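Local coordinates for protein glycosyl hydrolase, BNR repeat (Ralstonia eutropha, PDB 3B7F) that probably acts as a glycosyl hydrolase, built as a seven-bladed beta-propeller with BNR repeats, whose substrate remains unestablished, at residues 32-37 and 380-385; 40-45 and 347-352; 282-287 and 292-297; 317-322 and 369-374; 356-359 and 365-368. All coordinates share one frame; numbering follows the deposited sequence.

In the fold
Five contacts follow three successive blades of the propeller. Interactions 3 and 5 are hairpins within two neighbouring blades, one in the sheet of strands 282-285 to 326-328, the other in that of strands 346-348 to 376-379. Interaction 4, its centre about 8 Å from that of interaction 3, joins the outer turns of these two blades. Along the chain interaction 3 closes before 4 and 5 open, hairpin 5 falls between the segments of 4, and 2 and 4 interleave. Interactions 1 and 2 tie the second blade to the closing one, where strands 24-29, 32-38 and 45-51 meet strand 385-391. Both span over 300 residues, so chain start and chain end shut the ring together.

Interaction 1. Residues 32-37 and 380-385; sequences GAWFLA and SHLPHI
The Velcro-like closure of the propeller is where W34 meets L382 and P383: W34 lies on strand 32-38 of the blade that chain start and chain end build jointly, and its partners lie on the loop that brings the C-terminal strand into that blade. The indole is the platform. L382 reaches over one of its faces with a single methyl, CD2, which stands 3.5 Å from the centroid of the W34 five-membered ring and only 4° off the ring normal, a nearly ideal CH-pi contact. P383 takes the six-membered half. The two side chains cross at about a right angle, and P383 CD approaches W34 CH2 at 3.4 Å, while P383 CG is 3.6 Å from the same carbon. With CG of W34 turned beside the backbone N (chi1 -86°), the indole swings off the strand to meet the loop. The methyl thus lies over a face and the proline obliquely, and the whole contact is apolar. W34 also packs on L47 and P50 of strand 45-51 and on T29 of strand 24-29. P383 touches T29 as well, just before the loop enters strand 385-391, the innermost strand of this blade.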
# COMPACT_ATOMS: atom_id res chain seq x y z
N GLY A 32 -13.03 -2.58 12.37
CA GLY A 32 -12.10 -3.32 13.23
C GLY A 32 -10.97 -4.00 12.51
O GLY A 32 -10.90 -3.98 11.27
N ALA A 33 -10.10 -4.60 13.31
CA ALA A 33 -8.95 -5.38 12.87
C ALA A 33 -9.25 -6.87 13.07
O ALA A 33 -9.79 -7.28 14.10
CB ALA A 33 -7.69 -4.99 13.64
N TRP A 34 -8.91 -7.65 12.06
CA TRP A 34 -9.00 -9.10 12.14
C TRP A 34 -7.62 -9.60 11.73
O TRP A 34 -6.86 -8.88 11.10
CB TRP A 34 -10.10 -9.66 11.26
CG TRP A 34 -11.47 -9.73 11.84
CD1 TRP A 34 -12.07 -10.83 12.39
CD2 TRP A 34 -12.45 -8.68 11.89
NE1 TRP A 34 -13.34 -10.53 12.77
CE2 TRP A 34 -13.60 -9.22 12.48
CE3 TRP A 34 -12.44 -7.32 11.53
CZ2 TRP A 34 -14.75 -8.46 12.72
CZ3 TRP A 34 -13.59 -6.57 11.75
CH2 TRP A 34 -14.73 -7.15 12.32
N PHE A 35 -7.33 -10.83 12.14
CA PHE A 35 -6.04 -11.46 11.95
C PHE A 35 -6.24 -12.86 11.51
O PHE A 35 -7.07 -13.57 12.09
CB PHE A 35 -5.26 -11.44 13.25
CG PHE A 35 -4.99 -10.06 13.75
CD1 PHE A 35 -3.87 -9.38 13.32
CD2 PHE A 35 -5.89 -9.42 14.59
CE1 PHE A 35 -3.62 -8.08 13.75
CE2 PHE A 35 -5.64 -8.13 15.02
CZ PHE A 35 -4.50 -7.46 14.60
N LEU A 36 -5.53 -13.26 10.45
CA LEU A 36 -5.63 -14.62 9.91
C LEU A 36 -4.31 -15.31 10.10
O LEU A 36 -3.29 -14.72 9.82
CB LEU A 36 -6.07 -14.63 8.44
CG LEU A 36 -7.56 -14.51 8.17
CD1 LEU A 36 -7.82 -13.93 6.79
CD2 LEU A 36 -8.26 -15.89 8.38
N ALA A 37 -4.31 -16.55 10.61
CA ALA A 37 -3.06 -17.29 10.83
C ALA A 37 -3.13 -18.66 10.15
O ALA A 37 -4.12 -19.38 10.31
CB ALA A 37 -2.76 -17.42 12.33
N SER A 380 -14.84 -14.64 4.86
CA SER A 380 -15.94 -13.92 4.23
C SER A 380 -16.77 -13.21 5.33
O SER A 380 -16.60 -13.42 6.53
CB SER A 380 -16.83 -14.85 3.40
OG SER A 380 -17.54 -15.73 4.23
N HIS A 381 -17.65 -12.33 4.88
CA HIS A 381 -18.54 -11.56 5.76
C HIS A 381 -17.85 -10.66 6.83
O HIS A 381 -18.39 -10.43 7.91
CB HIS A 381 -19.58 -12.48 6.39
CG HIS A 381 -20.42 -13.19 5.38
ND1 HIS A 381 -20.31 -14.54 5.14
CD2 HIS A 381 -21.41 -12.75 4.57
CE1 HIS A 381 -21.19 -14.89 4.23
NE2 HIS A 381 -21.88 -13.83 3.87
N LEU A 382 -16.65 -10.17 6.50
CA LEU A 382 -15.96 -9.21 7.33
C LEU A 382 -16.46 -7.85 6.88
O LEU A 382 -17.08 -7.75 5.80
CB LEU A 382 -14.45 -9.25 7.15
CG LEU A 382 -13.76 -10.51 7.64
CD1 LEU A 382 -12.31 -10.40 7.32
CD2 LEU A 382 -13.99 -10.72 9.15
N PRO A 383 -16.24 -6.82 7.72
CA PRO A 383 -16.61 -5.49 7.25
C PRO A 383 -15.70 -5.06 6.11
O PRO A 383 -14.68 -5.68 5.87
CB PRO A 383 -16.39 -4.63 8.49
CG PRO A 383 -16.52 -5.61 9.65
CD PRO A 383 -15.79 -6.76 9.12
N HIS A 384 -16.11 -4.02 5.40
CA HIS A 384 -15.37 -3.39 4.29
C HIS A 384 -13.85 -3.36 4.54
O HIS A 384 -13.39 -2.66 5.43
CB HIS A 384 -15.97 -1.98 4.13
CG HIS A 384 -15.37 -1.12 3.05
ND1 HIS A 384 -16.11 -0.70 1.96
CD2 HIS A 384 -14.14 -0.57 2.91
CE1 HIS A 384 -15.35 0.05 1.19
NE2 HIS A 384 -14.15 0.14 1.73
N ILE A 385 -13.07 -4.08 3.72
CA ILE A 385 -11.61 -4.18 3.90
C ILE A 385 -10.81 -3.05 3.20
O ILE A 385 -10.91 -2.84 1.98
CB ILE A 385 -11.09 -5.59 3.44
CG1 ILE A 385 -11.76 -6.72 4.25
CG2 ILE A 385 -9.57 -5.68 3.57
CD1 ILE A 385 -11.70 -8.19 3.56

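Interaction 2. Residues 40-45 and 347-352; sequences PARRTW and TADAHA. With EDO (1,2-ethanediol), chain P.
The guanidinium of R42 has the CB of H351 over the centre of one face, 3.4 Å above its plane, and the carboxylate of D349 at its edge. R42 NH1 donates to D349 OD2 at 2.9 Å, a salt bridge whose N-H...O angle of 142° is somewhat bent; it uses the syn lone pair of OD2, and the two flat groups are turned 57° against each other. The imidazole of H351 slides past the arginine in the opposite direction, and its CD2 comes within 3.6 Å of R42 NE. A bend at chi3 (-70°) turns the guanidinium out of the line of the arginine chain and over H351 CB.

The carboxylate is itself well fixed. D349 OD1 accepts from H351 N at 2.9 Å, closing an Asx turn, and OD2 receives a second bond from the hydroxyl of Y357. The turn fixes carboxylate and histidine relative to each other, one at the edge and one over the face of the guanidinium. Beyond the contact, T44 OG1 and O2 of a bound ethanediol, probably from the crystallisation liquor, share a hydrogen bond of 2.9 Å.

R42 NH2 also bonds P353 O, and H351 NE2 bonds G21 O. The contact thereby joins the loop between strands 32-38 and 45-51 of the closing blade to the turn between strands 346-348 and 356-359 of its neighbour.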
# COMPACT_ATOMS: atom_id res chain seq x y z
N PRO A 40 1.73 -24.36 8.76
CA PRO A 40 2.95 -24.17 7.96
C PRO A 40 2.80 -24.39 6.44
O PRO A 40 3.49 -23.75 5.64
CB PRO A 40 3.91 -25.22 8.54
CG PRO A 40 3.34 -25.53 9.90
CD PRO A 40 1.89 -25.42 9.77
N ALA A 41 1.90 -25.29 6.06
CA ALA A 41 1.59 -25.60 4.68
C ALA A 41 0.69 -24.55 4.01
O ALA A 41 0.45 -24.68 2.84
CB ALA A 41 0.93 -26.99 4.58
N ARG A 42 0.20 -23.54 4.74
CA ARG A 42 -0.69 -22.50 4.23
C ARG A 42 -1.95 -23.05 3.59
O ARG A 42 -2.42 -22.50 2.57
CB ARG A 42 0.03 -21.55 3.24
CG ARG A 42 1.18 -20.77 3.86
CD ARG A 42 1.90 -19.94 2.82
NE ARG A 42 2.64 -20.80 1.91
CZ ARG A 42 3.17 -20.46 0.72
NH1 ARG A 42 3.00 -19.26 0.23
NH2 ARG A 42 3.85 -21.36 0.01
N ARG A 43 -2.50 -24.12 4.18
CA ARG A 43 -3.74 -24.71 3.64
C ARG A 43 -4.98 -24.43 4.52
O ARG A 43 -6.03 -24.15 3.97
CB ARG A 43 -3.58 -26.18 3.25
CG ARG A 43 -4.04 -27.26 4.20
CD ARG A 43 -4.46 -28.46 3.36
NE ARG A 43 -5.73 -28.22 2.65
CZ ARG A 43 -6.95 -28.62 3.03
NH1 ARG A 43 -7.16 -29.35 4.14
NH2 ARG A 43 -8.00 -28.31 2.27
N THR A 44 -4.85 -24.51 5.84
CA THR A 44 -5.95 -24.16 6.75
C THR A 44 -5.58 -22.85 7.46
O THR A 44 -4.41 -22.62 7.77
CB THR A 44 -6.25 -25.29 7.77
OG1 THR A 44 -5.11 -25.49 8.60
CG2 THR A 44 -6.61 -26.59 7.04
N TRP A 45 -6.60 -22.01 7.71
CA TRP A 45 -6.45 -20.71 8.35
C TRP A 45 -7.40 -20.51 9.54
O TRP A 45 -8.51 -20.99 9.54
CB TRP A 45 -6.69 -19.58 7.34
CG TRP A 45 -5.66 -19.53 6.24
CD1 TRP A 45 -5.62 -20.32 5.15
CD2 TRP A 45 -4.55 -18.63 6.12
NE1 TRP A 45 -4.56 -19.99 4.36
CE2 TRP A 45 -3.88 -18.95 4.93
CE3 TRP A 45 -4.05 -17.59 6.91
CZ2 TRP A 45 -2.74 -18.29 4.50
CZ3 TRP A 45 -2.91 -16.92 6.48
CH2 TRP A 45 -2.27 -17.26 5.29
N THR A 347 -1.43 -8.27 -0.76
CA THR A 347 -0.14 -8.50 -0.15
C THR A 347 0.37 -9.86 -0.60
O THR A 347 -0.37 -10.67 -1.18
CB THR A 347 -0.21 -8.45 1.39
OG1 THR A 347 1.09 -8.39 1.96
CG2 THR A 347 -0.98 -9.65 1.95
N ALA A 348 1.65 -10.09 -0.34
CA ALA A 348 2.27 -11.34 -0.70
C ALA A 348 3.19 -11.76 0.44
O ALA A 348 3.64 -10.92 1.21
CB ALA A 348 3.02 -11.20 -2.06
N ASP A 349 3.39 -13.06 0.61
CA ASP A 349 4.33 -13.59 1.61
C ASP A 349 5.71 -13.80 0.94
O ASP A 349 5.88 -13.48 -0.24
CB ASP A 349 3.76 -14.83 2.31
CG ASP A 349 3.62 -16.04 1.40
OD1 ASP A 349 4.51 -16.30 0.57
OD2 ASP A 349 2.60 -16.75 1.56
N ALA A 350 6.69 -14.32 1.69
CA ALA A 350 8.05 -14.58 1.20
C ALA A 350 8.36 -16.08 1.22
O ALA A 350 9.52 -16.47 1.28
CB ALA A 350 9.09 -13.79 2.02
N HIS A 351 7.32 -16.93 1.18
CA HIS A 351 7.51 -18.38 1.12
C HIS A 351 7.89 -18.78 -0.28
O HIS A 351 7.92 -17.94 -1.18
CB HIS A 351 6.24 -19.11 1.57
CG HIS A 351 6.05 -19.13 3.05
ND1 HIS A 351 6.29 -18.03 3.85
CD2 HIS A 351 5.58 -20.10 3.87
CE1 HIS A 351 6.02 -18.34 5.11
NE2 HIS A 351 5.57 -19.58 5.14
N ALA A 352 8.22 -20.05 -0.45
CA ALA A 352 8.54 -20.65 -1.74
C ALA A 352 7.55 -21.79 -1.97
O ALA A 352 7.59 -22.77 -1.23
CB ALA A 352 9.97 -21.16 -1.76
C1 EDO P . -3.39 -23.00 12.57
O1 EDO P . -3.76 -21.68 12.16
C2 EDO P . -4.38 -24.03 12.04
O2 EDO P . -4.90 -23.62 10.76

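Interaction 3. Residues 282-287 and 292-297; sequences PIVVHQ and TVWVFP. With EDO (1,2-ethanediol), chain H.
I283 projects as a knob that touches both V293 and V295 on one face of an antiparallel hairpin. Its CG1 presses on V293 CG1 at 3.5 Å, tighter than usual van der Waals contact, and lies 3.9 Å from V295 CG1. Chi1 of -164° sends that CG1 branch away from the backbone N and across to the partner strand. V285 flanks V293 from the other end, its CG1 3.8 Å from V293 CG2.

The opposite face belongs to W294 and V284. The indole lies along the hairpin with its edge against V284 O and V285 C, and V284 CG1 meets W294 CE3 at 4.0 Å; T292 CG2 rests over one indole face. Backbone bonds hold the register, W294 N to V284 O (2.9 Å) and its return partner. Farther along, a water bridges P282 O and F296 N.

I283 and V293 reach Y248 of the preceding blade, whereas W294 packs on V315 and V317 of strand 315-318, next in its own sheet; strand 282-285 is the inner edge strand, on the other side of strand 293-297.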
# COMPACT_ATOMS: atom_id res chain seq x y z
N PRO A 282 -4.20 -1.67 -6.14
CA PRO A 282 -2.94 -2.21 -5.55
C PRO A 282 -1.88 -2.73 -6.57
O PRO A 282 -2.20 -3.04 -7.72
CB PRO A 282 -3.45 -3.42 -4.78
CG PRO A 282 -4.58 -3.93 -5.63
CD PRO A 282 -5.23 -2.73 -6.23
N ILE A 283 -0.63 -2.79 -6.12
CA ILE A 283 0.44 -3.45 -6.88
C ILE A 283 1.33 -4.18 -5.84
O ILE A 283 1.59 -3.64 -4.78
CB ILE A 283 1.23 -2.47 -7.81
CG1 ILE A 283 2.05 -3.26 -8.85
CG2 ILE A 283 2.13 -1.50 -7.01
CD1 ILE A 283 2.42 -2.46 -10.12
N VAL A 284 1.78 -5.39 -6.16
CA VAL A 284 2.60 -6.20 -5.25
C VAL A 284 3.72 -6.83 -6.04
O VAL A 284 3.49 -7.28 -7.15
CB VAL A 284 1.73 -7.32 -4.54
CG1 VAL A 284 2.61 -8.34 -3.82
CG2 VAL A 284 0.74 -6.68 -3.58
N VAL A 285 4.92 -6.88 -5.47
CA VAL A 285 6.09 -7.48 -6.15
C VAL A 285 6.53 -8.76 -5.44
O VAL A 285 6.36 -8.88 -4.25
CB VAL A 285 7.29 -6.51 -6.20
CG1 VAL A 285 6.84 -5.20 -6.69
CG2 VAL A 285 7.97 -6.34 -4.80
N HIS A 286 7.04 -9.72 -6.20
CA HIS A 286 7.58 -10.96 -5.66
C HIS A 286 8.86 -10.56 -4.89
O HIS A 286 9.69 -9.86 -5.42
CB HIS A 286 7.88 -11.91 -6.82
CG HIS A 286 8.33 -13.28 -6.43
ND1 HIS A 286 9.54 -13.53 -5.80
CD2 HIS A 286 7.78 -14.49 -6.66
CE1 HIS A 286 9.69 -14.83 -5.63
NE2 HIS A 286 8.65 -15.44 -6.16
N GLN A 287 8.99 -10.97 -3.63
CA GLN A 287 10.15 -10.64 -2.78
C GLN A 287 11.55 -10.83 -3.39
O GLN A 287 12.42 -9.99 -3.19
CB GLN A 287 10.11 -11.47 -1.50
CG GLN A 287 9.39 -10.80 -0.36
CD GLN A 287 10.20 -9.69 0.24
OE1 GLN A 287 11.40 -9.84 0.47
NE2 GLN A 287 9.55 -8.57 0.51
N THR A 292 8.47 -10.19 -11.36
CA THR A 292 7.14 -10.69 -11.02
C THR A 292 6.37 -9.68 -10.17
O THR A 292 6.84 -9.25 -9.11
CB THR A 292 7.21 -12.06 -10.34
OG1 THR A 292 7.79 -12.97 -11.27
CG2 THR A 292 5.78 -12.56 -9.93
N VAL A 293 5.19 -9.33 -10.67
CA VAL A 293 4.33 -8.30 -10.10
C VAL A 293 2.90 -8.73 -10.34
O VAL A 293 2.61 -9.38 -11.35
CB VAL A 293 4.64 -6.90 -10.76
CG1 VAL A 293 3.53 -5.91 -10.57
CG2 VAL A 293 5.97 -6.34 -10.23
N TRP A 294 2.02 -8.41 -9.38
CA TRP A 294 0.58 -8.70 -9.42
C TRP A 294 -0.22 -7.41 -9.31
O TRP A 294 0.17 -6.55 -8.54
CB TRP A 294 0.16 -9.60 -8.24
CG TRP A 294 0.70 -10.96 -8.28
CD1 TRP A 294 0.15 -12.01 -8.91
CD2 TRP A 294 1.93 -11.42 -7.70
NE1 TRP A 294 0.93 -13.11 -8.75
CE2 TRP A 294 2.04 -12.78 -8.03
CE3 TRP A 294 2.93 -10.82 -6.93
CZ2 TRP A 294 3.12 -13.57 -7.61
CZ3 TRP A 294 4.00 -11.60 -6.49
CH2 TRP A 294 4.07 -12.97 -6.83
N VAL A 295 -1.32 -7.32 -10.07
CA VAL A 295 -2.27 -6.21 -10.02
C VAL A 295 -3.72 -6.78 -9.92
O VAL A 295 -3.92 -7.97 -10.08
CB VAL A 295 -2.13 -5.21 -11.24
CG1 VAL A 295 -0.76 -4.49 -11.18
CG2 VAL A 295 -2.38 -5.90 -12.64
N PHE A 296 -4.69 -5.93 -9.59
CA PHE A 296 -6.10 -6.30 -9.54
C PHE A 296 -6.90 -5.25 -10.37
O PHE A 296 -7.36 -4.24 -9.82
CB PHE A 296 -6.65 -6.38 -8.13
CG PHE A 296 -8.03 -7.02 -8.09
CD1 PHE A 296 -9.20 -6.27 -8.28
CD2 PHE A 296 -8.15 -8.42 -7.94
CE1 PHE A 296 -10.46 -6.90 -8.28
CE2 PHE A 296 -9.39 -9.04 -7.94
CZ PHE A 296 -10.55 -8.28 -8.10
N PRO A 297 -7.06 -5.51 -11.68
CA PRO A 297 -7.71 -4.55 -12.53
C PRO A 297 -9.18 -4.25 -12.26
O PRO A 297 -9.96 -5.15 -11.93
CB PRO A 297 -7.55 -5.16 -13.93
CG PRO A 297 -6.37 -6.08 -13.79
CD PRO A 297 -6.56 -6.65 -12.47
C1 EDO H . 9.38 -17.12 -10.10
O1 EDO H . 10.16 -15.99 -9.69
C2 EDO H . 7.88 -16.81 -10.25
O2 EDO H . 7.56 -15.73 -11.16
O HOH W 1 -4.25 -3.13 -9.52

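Interaction 4. Residues 317-322 and 369-374; sequences VTRDAG and ADEGEH. With EDO (1,2-ethanediol), chain V; EDO (1,2-ethanediol), chain H; EDO (1,2-ethanediol), chain L.
Two Asp-box turns, the signature of BNR repeats, meet where R319 of one reaches E371 and E373 of the next. Both follow the S/T-X-D-X-G pattern, T318 to G322 and S368 to G372. The long R319 side chain, extended from CG to NE, spans from one blade to the next. At its tip R319 NH1 gives E373 OE2 a weak hydrogen bond of 3.4 Å, a salt bridge that lies at the guanidinium edge, while R319 NH2 and E371 OE1 form a looser one at 3.5 Å. The E371 carboxylate is turned 28° from the guanidinium, that of E373 46°. E373 comes to the edge by bending at chi2 (-65°). The aliphatic part of E371 contributes too, E371 CB lying in the guanidinium plane 3.3 Å from R319 NH2, and V317 CG2 lies over one guanidinium face. O2 of an ethanediol, probably from the crystallisation liquor, is weakly bonded to R319 NE.

Each turn is braced internally. G322 N donates to T318 OG1 at 2.9 Å, and the D370 carboxylate is gripped twice by H374, through N to OD1 (2.9 Å) and through ND1 to OD2 (2.7 Å), the latter on the syn lone pair and in the imidazole plane. Between D370 and E373 the chain makes a type I' turn. Such an Asp box, set in the hairpin between the third and fourth strands of a blade, is a hallmark of sialidase-like propellers.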
# COMPACT_ATOMS: atom_id res chain seq x y z
N VAL A 317 -0.92 -11.34 -13.35
CA VAL A 317 0.49 -11.47 -13.04
C VAL A 317 1.34 -11.18 -14.28
O VAL A 317 0.87 -11.37 -15.41
CB VAL A 317 0.84 -12.90 -12.52
CG1 VAL A 317 0.72 -13.91 -13.65
CG2 VAL A 317 2.24 -12.96 -11.88
N THR A 318 2.55 -10.67 -14.05
CA THR A 318 3.60 -10.58 -15.07
C THR A 318 4.83 -11.26 -14.42
O THR A 318 5.03 -11.10 -13.25
CB THR A 318 3.95 -9.14 -15.55
OG1 THR A 318 4.95 -9.24 -16.59
CG2 THR A 318 4.46 -8.22 -14.41
N ARG A 319 5.53 -12.10 -15.16
CA ARG A 319 6.78 -12.72 -14.72
C ARG A 319 7.97 -12.26 -15.56
O ARG A 319 9.07 -12.80 -15.43
CB ARG A 319 6.61 -14.24 -14.74
CG ARG A 319 5.47 -14.71 -13.78
CD ARG A 319 5.54 -16.21 -13.53
NE ARG A 319 4.81 -16.62 -12.31
CZ ARG A 319 3.53 -16.98 -12.26
NH1 ARG A 319 2.77 -17.01 -13.35
NH2 ARG A 319 3.00 -17.31 -11.11
N ASP A 320 7.76 -11.24 -16.39
CA ASP A 320 8.76 -10.72 -17.32
C ASP A 320 8.79 -9.19 -17.29
O ASP A 320 8.98 -8.56 -18.32
CB ASP A 320 8.52 -11.28 -18.75
CG ASP A 320 7.11 -11.00 -19.29
OD1 ASP A 320 6.38 -10.11 -18.78
OD2 ASP A 320 6.73 -11.68 -20.25
N ALA A 321 8.62 -8.61 -16.10
CA ALA A 321 8.71 -7.16 -15.86
C ALA A 321 7.72 -6.30 -16.64
O ALA A 321 7.99 -5.12 -16.89
CB ALA A 321 10.15 -6.66 -16.06
N GLY A 322 6.58 -6.88 -17.01
CA GLY A 322 5.50 -6.17 -17.70
C GLY A 322 5.40 -6.33 -19.20
O GLY A 322 4.50 -5.75 -19.82
N ALA A 369 -1.53 -19.92 -2.47
CA ALA A 369 -0.23 -20.42 -2.00
C ALA A 369 0.65 -20.84 -3.18
O ALA A 369 1.67 -21.49 -2.96
CB ALA A 369 -0.42 -21.61 -1.03
N ASP A 370 0.27 -20.47 -4.42
CA ASP A 370 1.03 -20.82 -5.63
C ASP A 370 1.18 -19.65 -6.63
O ASP A 370 0.93 -19.80 -7.82
CB ASP A 370 0.46 -22.09 -6.31
CG ASP A 370 -0.98 -21.93 -6.81
OD1 ASP A 370 -1.67 -20.95 -6.46
OD2 ASP A 370 -1.44 -22.80 -7.58
N GLU A 371 1.60 -18.50 -6.13
CA GLU A 371 1.89 -17.33 -6.93
C GLU A 371 0.69 -16.78 -7.74
O GLU A 371 0.85 -16.23 -8.83
CB GLU A 371 3.12 -17.62 -7.80
CG GLU A 371 4.35 -18.06 -6.97
CD GLU A 371 5.63 -18.29 -7.77
OE1 GLU A 371 5.51 -18.54 -9.00
OE2 GLU A 371 6.73 -18.26 -7.13
N GLY A 372 -0.51 -16.94 -7.16
CA GLY A 372 -1.75 -16.50 -7.76
C GLY A 372 -2.46 -17.41 -8.75
O GLY A 372 -3.50 -17.05 -9.26
N GLU A 373 -1.91 -18.60 -9.00
CA GLU A 373 -2.53 -19.54 -9.93
C GLU A 373 -3.88 -20.08 -9.44
O GLU A 373 -4.77 -20.27 -10.24
CB GLU A 373 -1.56 -20.67 -10.26
CG GLU A 373 -0.34 -20.21 -11.05
CD GLU A 373 -0.69 -19.68 -12.45
OE1 GLU A 373 -1.42 -20.41 -13.18
OE2 GLU A 373 -0.23 -18.57 -12.82
N HIS A 374 -4.01 -20.36 -8.15
CA HIS A 374 -5.29 -20.82 -7.56
C HIS A 374 -5.60 -19.95 -6.36
O HIS A 374 -4.70 -19.50 -5.66
CB HIS A 374 -5.23 -22.28 -7.16
CG HIS A 374 -4.99 -23.20 -8.32
ND1 HIS A 374 -3.72 -23.44 -8.82
CD2 HIS A 374 -5.84 -23.95 -9.06
CE1 HIS A 374 -3.81 -24.28 -9.84
NE2 HIS A 374 -5.08 -24.60 -10.01
C1 EDO V . 3.83 -21.61 -9.62
O1 EDO V . 2.43 -21.64 -9.86
C2 EDO V . 4.09 -21.71 -8.11
O2 EDO V . 3.60 -22.95 -7.58
C1 EDO H . 9.38 -17.12 -10.10
O1 EDO H . 10.16 -15.99 -9.69
C2 EDO H . 7.88 -16.81 -10.25
O2 EDO H . 7.56 -15.73 -11.16
C1 EDO L . -1.60 -24.09 -13.62
O1 EDO L . -1.95 -23.10 -12.67
C2 EDO L . -2.87 -24.84 -14.00
O2 EDO L . -2.69 -25.51 -15.25

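Interaction 5. Residues 356-359 and 365-368; sequences VYFG and IWAS
F358 and W366 make the dense side of this hairpin. W366 CB sits over one face of the phenyl ring, 3.8 Å from the F358 centroid, and F358 CE1 touches W366 CD1 at 3.5 Å. The two planes are almost parallel, 20° apart, yet slid so far that the rings barely overlap. With chi1 at 68°, F358 CG stands between backbone N and carbonyl carbon, which tips the ring onto the tryptophan. Four backbone bonds, among them W366 N to F358 O at 2.8 Å, lock the strands.

Between these two strands the other face meets more sparsely. Y357 CD1 meets the small A367 CB at 3.5 Å, and I365 CD1 covers G359 CA at 3.9 Å; L25 packs on both Y357 and I365. Toward the S368 end a water bridges Y357 OH (2.6 Å) and S368 O (2.9 Å), donating to both. The hydroxyl also serves the D349 site.

F358 is met edge-to-face by W375, and OG of S368, the first residue of the Asp box, accepts from the D370 and G372 amides. This is the central hairpin of a four-stranded beta-propeller blade.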
# COMPACT_ATOMS: atom_id res chain seq x y z
N VAL A 356 -0.03 -15.15 -2.40
CA VAL A 356 -0.61 -13.84 -2.72
C VAL A 356 -2.03 -13.79 -2.11
O VAL A 356 -2.76 -14.79 -2.05
CB VAL A 356 -0.63 -13.58 -4.24
CG1 VAL A 356 -1.06 -12.13 -4.54
CG2 VAL A 356 0.74 -13.86 -4.86
N TYR A 357 -2.41 -12.62 -1.63
CA TYR A 357 -3.66 -12.49 -0.89
C TYR A 357 -4.33 -11.21 -1.23
O TYR A 357 -3.66 -10.23 -1.50
CB TYR A 357 -3.33 -12.45 0.62
CG TYR A 357 -2.42 -13.58 1.08
CD1 TYR A 357 -2.95 -14.80 1.50
CD2 TYR A 357 -1.02 -13.44 1.05
CE1 TYR A 357 -2.11 -15.86 1.88
CE2 TYR A 357 -0.21 -14.50 1.42
CZ TYR A 357 -0.76 -15.70 1.86
OH TYR A 357 0.05 -16.76 2.25
N PHE A 358 -5.65 -11.19 -1.20
CA PHE A 358 -6.35 -9.91 -1.34
C PHE A 358 -7.65 -9.86 -0.55
O PHE A 358 -8.27 -10.89 -0.29
CB PHE A 358 -6.54 -9.49 -2.81
CG PHE A 358 -7.51 -10.35 -3.62
CD1 PHE A 358 -8.87 -10.09 -3.62
CD2 PHE A 358 -7.03 -11.35 -4.45
CE1 PHE A 358 -9.75 -10.85 -4.38
CE2 PHE A 358 -7.92 -12.14 -5.19
CZ PHE A 358 -9.27 -11.87 -5.17
N GLY A 359 -8.06 -8.64 -0.20
CA GLY A 359 -9.27 -8.38 0.58
C GLY A 359 -10.16 -7.46 -0.19
O GLY A 359 -9.71 -6.46 -0.72
N ILE A 365 -11.53 -12.45 2.05
CA ILE A 365 -10.09 -12.55 1.97
C ILE A 365 -9.85 -13.77 1.10
O ILE A 365 -10.32 -14.86 1.46
CB ILE A 365 -9.36 -12.77 3.29
CG1 ILE A 365 -9.54 -11.57 4.21
CG2 ILE A 365 -7.87 -12.96 2.99
CD1 ILE A 365 -8.62 -10.38 3.86
N TRP A 366 -9.20 -13.55 -0.06
CA TRP A 366 -8.84 -14.61 -1.01
C TRP A 366 -7.36 -14.88 -0.90
O TRP A 366 -6.59 -13.94 -0.80
CB TRP A 366 -9.21 -14.24 -2.42
CG TRP A 366 -10.71 -14.19 -2.61
CD1 TRP A 366 -11.52 -13.14 -2.34
CD2 TRP A 366 -11.55 -15.22 -3.10
NE1 TRP A 366 -12.81 -13.43 -2.65
CE2 TRP A 366 -12.87 -14.72 -3.12
CE3 TRP A 366 -11.33 -16.54 -3.52
CZ2 TRP A 366 -13.98 -15.50 -3.54
CZ3 TRP A 366 -12.41 -17.30 -3.95
CH2 TRP A 366 -13.72 -16.78 -3.96
N ALA A 367 -6.98 -16.16 -0.88
CA ALA A 367 -5.56 -16.56 -0.68
C ALA A 367 -5.09 -17.51 -1.76
O ALA A 367 -5.85 -18.32 -2.23
CB ALA A 367 -5.38 -17.20 0.68
N SER A 368 -3.84 -17.34 -2.17
CA SER A 368 -3.16 -18.23 -3.08
C SER A 368 -1.85 -18.63 -2.43
O SER A 368 -1.18 -17.78 -1.87
CB SER A 368 -2.83 -17.53 -4.38
OG SER A 368 -2.09 -18.39 -5.19
O HOH W 2 -0.96 -18.71 0.84